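Local atomic coordinates of trehalose synthase regulatory protein (Candida albicans, PDB entry 5HUS), a protein that probably serves as a regulatory subunit of the trehalose-synthesising complex, through a C-terminal domain related to the trehalose-phosphatases of the HAD clan. Residues A[78-82]-A[95-101]. Sequence-based numbering, arbitrary orientation.
Sequences QRSDL and IAENGNF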
loop_
_atom_site.group_PDB
_atom_site.type_symbol
_atom_site.label_atom_id
_atom_site.label_comp_id
_atom_site.label_asym_id
_atom_site.label_seq_id
_atom_site.Cartn_x
_atom_site.Cartn_y
_atom_site.Cartn_z
ATOM N N GLN A 78 -9.768 4.555 3.567
ATOM C CA GLN A 78 -10.714 3.565 4.044
ATOM C C GLN A 78 -11.617 3.083 2.916
ATOM O O GLN A 78 -11.749 3.742 1.874
ATOM C CB GLN A 78 -11.550 4.131 5.195
ATOM C CG GLN A 78 -12.549 5.210 4.799
ATOM C CD GLN A 78 -13.232 5.823 6.015
ATOM O OE1 GLN A 78 -13.966 5.147 6.733
ATOM N NE2 GLN A 78 -12.974 7.103 6.259
ATOM N N ARG A 79 -12.216 1.916 3.132
ATOM C CA ARG A 79 -13.050 1.271 2.128
ATOM C C ARG A 79 -14.107 2.210 1.569
ATOM O O ARG A 79 -14.262 2.325 0.348
ATOM C CB ARG A 79 -13.718 0.033 2.717
ATOM C CG ARG A 79 -12.770 -1.143 2.913
ATOM C CD ARG A 79 -13.432 -2.236 3.722
ATOM N NE ARG A 79 -13.639 -1.807 5.098
ATOM C CZ ARG A 79 -14.333 -2.493 5.998
ATOM N NH1 ARG A 79 -14.885 -3.657 5.670
ATOM N NH2 ARG A 79 -14.464 -2.019 7.231
ATOM N N SER A 80 -14.822 2.888 2.460
ATOM C CA SER A 80 -15.943 3.720 2.037
ATOM C C SER A 80 -15.505 4.864 1.116
ATOM O O SER A 80 -16.212 5.190 0.160
ATOM C CB SER A 80 -16.693 4.260 3.264
ATOM O OG SER A 80 -15.843 5.018 4.104
ATOM N N ASP A 81 -14.342 5.460 1.377
ATOM C CA ASP A 81 -13.825 6.509 0.492
ATOM C C ASP A 81 -13.423 5.953 -0.873
ATOM O O ASP A 81 -13.674 6.578 -1.902
ATOM C CB ASP A 81 -12.636 7.232 1.128
ATOM C CG ASP A 81 -13.057 8.201 2.224
ATOM O OD1 ASP A 81 -14.272 8.410 2.395
ATOM O OD2 ASP A 81 -12.172 8.752 2.909
ATOM N N LEU A 82 -12.787 4.782 -0.884
ATOM C CA LEU A 82 -12.379 4.168 -2.137
ATOM C C LEU A 82 -13.575 3.712 -2.966
ATOM O O LEU A 82 -13.550 3.812 -4.190
ATOM C CB LEU A 82 -11.430 2.983 -1.870
ATOM C CG LEU A 82 -10.048 3.462 -1.421
ATOM C CD1 LEU A 82 -9.201 2.311 -0.881
ATOM C CD2 LEU A 82 -9.324 4.184 -2.555
ATOM N N ILE A 95 -6.922 -2.054 -2.763
ATOM C CA ILE A 95 -6.410 -2.491 -1.470
ATOM C C ILE A 95 -6.509 -1.288 -0.529
ATOM O O ILE A 95 -5.859 -0.269 -0.758
ATOM C CB ILE A 95 -4.962 -3.006 -1.564
ATOM C CG1 ILE A 95 -4.852 -4.113 -2.613
ATOM C CG2 ILE A 95 -4.517 -3.558 -0.223
ATOM C CD1 ILE A 95 -3.416 -4.467 -2.972
ATOM N N ALA A 96 -7.340 -1.405 0.505
ATOM C CA ALA A 96 -7.651 -0.278 1.386
ATOM C C ALA A 96 -6.912 -0.359 2.714
ATOM O O ALA A 96 -6.545 -1.445 3.164
ATOM C CB ALA A 96 -9.154 -0.207 1.643
ATOM N N GLU A 97 -6.717 0.805 3.332
ATOM C CA GLU A 97 -5.992 0.941 4.600
ATOM C C GLU A 97 -4.697 0.143 4.586
ATOM O O GLU A 97 -4.386 -0.613 5.515
ATOM C CB GLU A 97 -6.878 0.532 5.784
ATOM C CG GLU A 97 -8.118 1.420 5.914
ATOM C CD GLU A 97 -8.767 1.358 7.284
ATOM O OE1 GLU A 97 -8.039 1.297 8.305
ATOM O OE2 GLU A 97 -10.013 1.387 7.339
ATOM N N ASN A 98 -3.963 0.318 3.495
ATOM C CA ASN A 98 -2.624 -0.224 3.319
ATOM C C ASN A 98 -2.565 -1.742 3.370
ATOM O O ASN A 98 -1.509 -2.307 3.607
ATOM C CB ASN A 98 -1.678 0.371 4.367
ATOM C CG ASN A 98 -0.228 0.270 3.962
ATOM O OD1 ASN A 98 0.648 0.039 4.798
ATOM N ND2 ASN A 98 0.036 0.422 2.668
ATOM N N GLY A 99 -3.690 -2.405 3.131
ATOM C CA GLY A 99 -3.675 -3.854 3.083
ATOM C C GLY A 99 -4.707 -4.560 3.942
ATOM O O GLY A 99 -4.931 -5.760 3.768
ATOM N N ASN A 100 -5.339 -3.836 4.860
ATOM C CA ASN A 100 -6.306 -4.463 5.766
ATOM C C ASN A 100 -7.541 -4.998 5.044
ATOM O O ASN A 100 -8.194 -5.924 5.520
ATOM C CB ASN A 100 -6.731 -3.473 6.856
ATOM C CG ASN A 100 -5.652 -3.269 7.887
ATOM O OD1 ASN A 100 -5.464 -4.102 8.781
ATOM N ND2 ASN A 100 -4.916 -2.166 7.762
ATOM N N PHE A 101 -7.855 -4.414 3.894
ATOM C CA PHE A 101 -9.029 -4.814 3.117
ATOM C C PHE A 101 -8.709 -4.870 1.636
ATOM O O PHE A 101 -8.000 -4.019 1.126
ATOM C CB PHE A 101 -10.191 -3.846 3.356
ATOM C CG PHE A 101 -10.483 -3.608 4.811
ATOM C CD1 PHE A 101 -11.226 -4.523 5.544
ATOM C CD2 PHE A 101 -10.002 -2.473 5.448
ATOM C CE1 PHE A 101 -11.486 -4.308 6.893
ATOM C CE2 PHE A 101 -10.255 -2.251 6.794
ATOM C CZ PHE A 101 -11.001 -3.171 7.517
HETATM O O HOH W 1 -12.013 0.671 5.728
#
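Ile95 turns its side chain away from the helix, onto Ala204 and Val208 of helix 200-213, so a branched aliphatic residue fills the other face of the sheet. Ala96 points the opposite way, toward the start of helix 79-86. Its methyl CB lies 3.6 Å from CD1 of Leu82 and 3.9 Å from CG of Arg79; a small residue lets the helix come this close. Glu97, with left-handed backbone angles, begins the turn. Its OE2 receives a hydrogen bond from a water that in turn accepts from N and NE of Arg79, the first residue after the N-cap Gln78, and so bridges the segments where no direct hydrogen bond does. The same carboxylate is also held by the backbone of Asp146 and Ala147 and by the hydroxyl of Thr148. Asn98 stays left-handed, a conformation asparagine tolerates well, and Gly99 has angles at which a CB would strike the preceding carbonyl. Asn100 closes the turn, its ND2 donating to O of Glu97 (2.8 Å). Phe101 then faces the helix and receives the guanidinium of Arg79 flat on its ring: CZ is 3.7 Å from the ring centroid, the planes are 2° apart, and CD adds a CH-pi contact. This cation-pi stack exploits the flat cation, while NH2 forms a salt bridge to Asp146. Asn100 and Phe101 both sit opposite Ala96 in a classic beta bulge at the turn between antiparallel strands 93-96 and 101-103, beside the helix of the beta-alpha-beta unit 69-74, 79-86, 93-96, part of the Rossmann-like core expected of a HAD-clan domain.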